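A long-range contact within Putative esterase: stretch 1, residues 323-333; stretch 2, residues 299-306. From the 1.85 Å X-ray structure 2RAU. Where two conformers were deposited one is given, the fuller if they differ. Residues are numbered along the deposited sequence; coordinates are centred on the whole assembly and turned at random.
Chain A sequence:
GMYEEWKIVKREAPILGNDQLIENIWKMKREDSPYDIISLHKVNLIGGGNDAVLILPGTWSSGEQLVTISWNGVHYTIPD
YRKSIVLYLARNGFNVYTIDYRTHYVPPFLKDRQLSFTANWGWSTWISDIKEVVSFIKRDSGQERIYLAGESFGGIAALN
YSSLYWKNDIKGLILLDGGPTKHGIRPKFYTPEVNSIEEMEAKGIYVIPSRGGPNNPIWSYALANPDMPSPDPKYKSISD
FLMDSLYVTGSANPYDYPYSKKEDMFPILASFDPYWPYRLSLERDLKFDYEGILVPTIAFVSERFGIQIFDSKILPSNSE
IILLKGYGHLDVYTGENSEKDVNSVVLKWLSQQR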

ATOM      1  N   LEU A 323      -0.117 -19.182   3.414  1.00 25.24           N
ATOM      2  CA  LEU A 323      -0.306 -18.741   4.785  1.00 26.40           C
ATOM      3  C   LEU A 323       1.055 -18.455   5.377  1.00 24.62           C
ATOM      4  O   LEU A 323       1.938 -19.311   5.360  1.00 27.33           O
ATOM      5  CB  LEU A 323      -0.992 -19.817   5.628  1.00 25.85           C
ATOM      6  CG  LEU A 323      -1.069 -19.554   7.152  1.00 31.03           C
ATOM      7  CD1 LEU A 323      -1.943 -18.377   7.524  1.00 32.20           C
ATOM      8  CD2 LEU A 323      -1.559 -20.832   7.867  1.00 32.74           C
ATOM      9  N   LEU A 324       1.190 -17.262   5.939  1.00 24.95           N
ATOM     10  CA  LEU A 324       2.425 -16.769   6.569  1.00 24.33           C
ATOM     11  C   LEU A 324       2.344 -16.961   8.098  1.00 24.38           C
ATOM     12  O   LEU A 324       1.785 -16.147   8.824  1.00 25.03           O
ATOM     13  CB  LEU A 324       2.661 -15.286   6.184  1.00 25.57           C
ATOM     14  CG  LEU A 324       2.918 -15.084   4.678  1.00 24.46           C
ATOM     15  CD1 LEU A 324       2.794 -13.640   4.291  1.00 21.49           C
ATOM     16  CD2 LEU A 324       4.270 -15.684   4.291  1.00 26.38           C
ATOM     17  N   LYS A 325       2.899 -18.068   8.569  1.00 26.36           N
ATOM     18  CA  LYS A 325       2.816 -18.423   9.960  1.00 24.99           C
ATOM     19  C   LYS A 325       3.611 -17.440  10.815  1.00 26.18           C
ATOM     20  O   LYS A 325       4.772 -17.107  10.513  1.00 27.04           O
ATOM     21  CB  LYS A 325       3.253 -19.885  10.150  1.00 26.71           C
ATOM     22  CG  LYS A 325       2.248 -20.943   9.596  1.00 31.29           C
ATOM     23  N   GLY A 326       2.948 -16.972  11.875  1.00 24.43           N
ATOM     24  CA  GLY A 326       3.499 -16.023  12.839  1.00 23.31           C
ATOM     25  C   GLY A 326       3.381 -14.555  12.480  1.00 25.25           C
ATOM     26  O   GLY A 326       3.635 -13.690  13.304  1.00 25.42           O
ATOM     27  N   TYR A 327       2.997 -14.276  11.239  1.00 24.90           N
ATOM     28  CA  TYR A 327       3.039 -12.922  10.730  1.00 22.34           C
ATOM     29  C   TYR A 327       1.894 -12.066  11.191  1.00 25.43           C
ATOM     30  O   TYR A 327       0.731 -12.488  11.123  1.00 25.89           O
ATOM     31  CB  TYR A 327       2.992 -12.938   9.185  1.00 23.48           C
ATOM     32  CG  TYR A 327       4.329 -13.088   8.520  1.00 24.73           C
ATOM     33  CD1 TYR A 327       5.161 -14.161   8.823  1.00 27.16           C
ATOM     34  CD2 TYR A 327       4.748 -12.191   7.547  1.00 28.20           C
ATOM     35  CE1 TYR A 327       6.403 -14.326   8.196  1.00 24.25           C
ATOM     36  CE2 TYR A 327       6.000 -12.348   6.904  1.00 26.73           C
ATOM     37  CZ  TYR A 327       6.824 -13.405   7.255  1.00 24.71           C
ATOM     38  OH  TYR A 327       8.062 -13.532   6.686  1.00 26.24           O
ATOM     39  N   GLY A 328       2.236 -10.863  11.615  1.00 24.00           N
ATOM     40  CA  GLY A 328       1.262  -9.800  11.650  1.00 24.58           C
ATOM     41  C   GLY A 328       1.171  -9.170  10.265  1.00 27.45           C
ATOM     42  O   GLY A 328       1.960  -9.470   9.365  1.00 26.08           O
ATOM     43  N   HIS A 329       0.216  -8.263  10.111  1.00 26.25           N
ATOM     44  CA  HIS A 329      -0.062  -7.605   8.840  1.00 24.03           C
ATOM     45  C   HIS A 329       1.151  -6.952   8.218  1.00 23.28           C
ATOM     46  O   HIS A 329       1.501  -7.197   7.039  1.00 24.22           O
ATOM     47  CB  HIS A 329      -1.189  -6.582   9.070  1.00 26.15           C
ATOM     48  CG  HIS A 329      -1.771  -6.004   7.817  1.00 27.81           C
ATOM     49  ND1 HIS A 329      -2.146  -6.777   6.735  1.00 26.85           N
ATOM     50  CD2 HIS A 329      -2.124  -4.731   7.513  1.00 30.44           C
ATOM     51  CE1 HIS A 329      -2.680  -5.997   5.809  1.00 27.08           C
ATOM     52  NE2 HIS A 329      -2.675  -4.753   6.254  1.00 27.01           N
ATOM     53  N   LEU A 330       1.818  -6.104   8.996  1.00 24.70           N
ATOM     54  CA  LEU A 330       2.936  -5.358   8.467  1.00 23.47           C
ATOM     55  C   LEU A 330       4.169  -6.174   8.202  1.00 23.42           C
ATOM     56  O   LEU A 330       5.022  -5.709   7.451  1.00 25.47           O
ATOM     57  CB  LEU A 330       3.250  -4.159   9.329  1.00 22.85           C
ATOM     58  CG  LEU A 330       2.135  -3.097   9.525  1.00 26.94           C
ATOM     59  CD1 LEU A 330       2.613  -1.999  10.480  1.00 28.63           C
ATOM     60  CD2 LEU A 330       1.719  -2.499   8.205  1.00 27.76           C
ATOM     61  N   ASP A 331       4.276  -7.350   8.821  1.00 25.56           N
ATOM     62  CA  ASP A 331       5.422  -8.272   8.554  1.00 25.29           C
ATOM     63  C   ASP A 331       5.438  -8.782   7.102  1.00 26.39           C
ATOM     64  O   ASP A 331       6.469  -9.210   6.597  1.00 23.02           O
ATOM     65  CB  ASP A 331       5.388  -9.493   9.497  1.00 23.33           C
ATOM     66  CG  ASP A 331       5.620  -9.119  10.948  1.00 21.27           C
ATOM     67  OD1 ASP A 331       6.661  -8.460  11.232  1.00 30.48           O
ATOM     68  OD2 ASP A 331       4.755  -9.515  11.785  1.00 28.46           O
ATOM     69  N   VAL A 332       4.284  -8.744   6.446  1.00 27.64           N
ATOM     70  CA  VAL A 332       4.170  -9.118   5.022  1.00 27.61           C
ATOM     71  C   VAL A 332       5.022  -8.216   4.099  1.00 25.44           C
ATOM     72  O   VAL A 332       5.543  -8.660   3.067  1.00 26.44           O
ATOM     73  CB  VAL A 332       2.674  -9.156   4.591  1.00 28.19           C
ATOM     74  CG1 VAL A 332       2.542  -9.613   3.111  1.00 26.88           C
ATOM     75  CG2 VAL A 332       1.885 -10.128   5.532  1.00 21.91           C
ATOM     76  N   TYR A 333       5.239  -6.986   4.542  1.00 23.46           N
ATOM     77  CA  TYR A 333       5.849  -5.899   3.772  1.00 25.31           C
ATOM     78  C   TYR A 333       7.268  -5.491   4.150  1.00 26.37           C
ATOM     79  O   TYR A 333       7.880  -4.705   3.467  1.00 27.68           O
ATOM     80  CB  TYR A 333       4.944  -4.652   3.873  1.00 25.37           C
ATOM     81  CG  TYR A 333       3.490  -4.976   3.712  1.00 23.87           C
ATOM     82  CD1 TYR A 333       3.028  -5.607   2.571  1.00 31.55           C
ATOM     83  CD2 TYR A 333       2.572  -4.629   4.681  1.00 29.03           C
ATOM     84  CE1 TYR A 333       1.682  -5.964   2.441  1.00 27.09           C
ATOM     85  CE2 TYR A 333       1.246  -4.967   4.562  1.00 22.39           C
ATOM     86  CZ  TYR A 333       0.809  -5.635   3.437  1.00 25.08           C
ATOM     87  OH  TYR A 333      -0.517  -5.971   3.318  1.00 27.42           O
TER
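Stretch 2 (299-306) AFVSERFG

How does the backbone of stretch 2 run along stretch 1? Residues 299-302 form the end of a strand that lies parallel to the strand end at 323-324, pairing Val 301 with Leu 323 (CA to CA 5.0 Å) and Ser 302 with Leu 324 (CA to CA 4.9 Å). A nearly straight hydrogen bond joins Leu 324 N to Val 301 O at 3.0 Å, and Glu 303 N, just past its strand, reaches Leu 324 O at 3.1 Å.

What keeps the two stretches together once the strands end? Stretch 1 makes a type II turn from Leu 324 to Tyr 327, with Gly 326 at positive phi, a conformation that favours glycine. The turn leaves Tyr 327 O facing stretch 2, where Arg 304 N donates to it at 2.9 Å. Glu 303 extends its side chain to the same turn, and its OE1 accepts a 2.8 Å hydrogen bond from Gly 326 N.

Where do the strand side chains meet? Val 301 and Leu 323 share one face of the sheet, with Val 301 CG1 4.1 Å from Leu 323 CD1. On the other face, Ser 302 lies beside Leu 324, and its CB is 4.0 Å from Val 332 CG2. Phe 300 also packs against Leu 324, its CB 3.9 Å from Leu 324 CD1. Ser 302 OG turns back to its own stretch, accepting a hydrogen bond from Gly 306 N at 2.8 Å.

What does Phe 305 rest against? Its ring lies obliquely to that of His 329, with planes at 35° and centroids 4.3 Å apart; the closest atoms are Phe 305 CD2 and His 329 ND1, at 3.4 Å. His 329 CB sits over a face of the phenyl ring, 4.1 Å from its centroid, in a CH-pi contact that extends the packing beyond the imidazole.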

ATOM      1  N   ALA A 299      -1.997 -15.345  -3.503  1.00 25.75           N
ATOM      2  CA  ALA A 299      -2.505 -14.581  -2.366  1.00 26.05           C
ATOM      3  C   ALA A 299      -1.758 -14.990  -1.127  1.00 24.88           C
ATOM      4  O   ALA A 299      -1.668 -16.166  -0.816  1.00 26.60           O
ATOM      5  CB  ALA A 299      -4.021 -14.793  -2.187  1.00 24.80           C
ATOM      6  N   PHE A 300      -1.165 -14.016  -0.457  1.00 24.93           N
ATOM      7  CA  PHE A 300      -0.494 -14.240   0.823  1.00 27.15           C
ATOM      8  C   PHE A 300      -1.400 -13.763   1.967  1.00 27.75           C
ATOM      9  O   PHE A 300      -1.971 -12.681   1.891  1.00 25.45           O
ATOM     10  CB  PHE A 300       0.828 -13.489   0.891  1.00 25.49           C
ATOM     11  CG  PHE A 300       1.857 -13.972  -0.091  1.00 24.32           C
ATOM     12  CD1 PHE A 300       1.800 -13.575  -1.418  1.00 29.08           C
ATOM     13  CD2 PHE A 300       2.909 -14.784   0.316  1.00 26.38           C
ATOM     14  CE1 PHE A 300       2.748 -13.999  -2.312  1.00 27.60           C
ATOM     15  CE2 PHE A 300       3.872 -15.199  -0.577  1.00 25.47           C
ATOM     16  CZ  PHE A 300       3.805 -14.794  -1.882  1.00 24.35           C
ATOM     17  N   VAL A 301      -1.522 -14.572   3.018  0.50 25.98           N
ATOM     18  CA  VAL A 301      -2.389 -14.218   4.150  0.50 26.37           C
ATOM     19  C   VAL A 301      -1.652 -14.398   5.492  0.50 25.55           C
ATOM     20  O   VAL A 301      -1.156 -15.469   5.803  0.50 25.64           O
ATOM     21  CB  VAL A 301      -3.766 -14.968   4.071  0.50 25.84           C
ATOM     22  CG1 VAL A 301      -3.618 -16.480   4.321  0.50 21.14           C
ATOM     23  CG2 VAL A 301      -4.765 -14.347   5.016  0.50 27.58           C
ATOM     24  N   SER A 302      -1.556 -13.310   6.254  1.00 26.15           N
ATOM     25  CA  SER A 302      -0.887 -13.295   7.554  1.00 28.32           C
ATOM     26  C   SER A 302      -1.691 -14.134   8.586  1.00 28.24           C
ATOM     27  O   SER A 302      -2.912 -14.022   8.680  1.00 28.84           O
ATOM     28  CB  SER A 302      -0.676 -11.858   8.061  1.00 26.28           C
ATOM     29  OG  SER A 302      -1.875 -11.110   8.214  1.00 27.34           O
ATOM     30  N   GLU A 303      -0.995 -14.964   9.358  1.00 28.15           N
ATOM     31  CA  GLU A 303      -1.671 -15.750  10.388  1.00 27.92           C
ATOM     32  C   GLU A 303      -2.337 -14.901  11.462  1.00 28.53           C
ATOM     33  O   GLU A 303      -3.410 -15.245  11.928  1.00 28.49           O
ATOM     34  CB  GLU A 303      -0.688 -16.714  11.063  1.00 30.94           C
ATOM     35  CG  GLU A 303      -1.393 -17.697  11.953  1.00 31.74           C
ATOM     36  CD  GLU A 303      -0.488 -18.786  12.459  1.00 38.80           C
ATOM     37  OE1 GLU A 303       0.693 -18.495  12.713  1.00 34.53           O
ATOM     38  OE2 GLU A 303      -0.969 -19.934  12.604  1.00 41.18           O
ATOM     39  N   ARG A 304      -1.697 -13.801  11.870  1.00 25.26           N
ATOM     40  CA  ARG A 304      -2.194 -13.023  13.039  1.00 26.63           C
ATOM     41  C   ARG A 304      -3.187 -11.915  12.692  1.00 28.63           C
ATOM     42  O   ARG A 304      -3.670 -11.226  13.573  1.00 27.80           O
ATOM     43  CB  ARG A 304      -1.034 -12.464  13.858  1.00 24.64           C
ATOM     44  CG  ARG A 304      -0.066 -13.546  14.365  1.00 26.39           C
ATOM     45  CD  ARG A 304       0.954 -12.999  15.346  1.00 28.90           C
ATOM     46  NE  ARG A 304       0.272 -12.501  16.534  1.00 28.12           N
ATOM     47  CZ  ARG A 304      -0.128 -13.254  17.555  1.00 30.59           C
ATOM     48  NH1 ARG A 304       0.149 -14.545  17.644  1.00 31.35           N
ATOM     49  NH2 ARG A 304      -0.790 -12.698  18.533  1.00 31.98           N
ATOM     50  N   PHE A 305      -3.522 -11.786  11.408  1.00 29.61           N
ATOM     51  CA  PHE A 305      -4.428 -10.731  10.947  1.00 29.65           C
ATOM     52  C   PHE A 305      -5.275 -11.170   9.771  1.00 27.09           C
ATOM     53  O   PHE A 305      -6.492 -11.141   9.839  1.00 26.74           O
ATOM     54  CB  PHE A 305      -3.616  -9.483  10.578  1.00 28.98           C
ATOM     55  CG  PHE A 305      -4.441  -8.337  10.062  1.00 33.23           C
ATOM     56  CD1 PHE A 305      -5.070  -7.476  10.942  1.00 33.97           C
ATOM     57  CD2 PHE A 305      -4.580  -8.126   8.700  1.00 33.44           C
ATOM     58  CE1 PHE A 305      -5.816  -6.420  10.490  1.00 39.79           C
ATOM     59  CE2 PHE A 305      -5.338  -7.073   8.232  1.00 35.85           C
ATOM     60  CZ  PHE A 305      -5.966  -6.218   9.124  1.00 38.89           C
ATOM     61  N   GLY A 306      -4.630 -11.563   8.681  1.00 29.67           N
ATOM     62  CA  GLY A 306      -5.338 -11.838   7.424  1.00 29.13           C
ATOM     63  C   GLY A 306      -6.259 -13.043   7.403  1.00 33.24           C
ATOM     64  O   GLY A 306      -7.317 -12.986   6.782  1.00 31.52           O
TER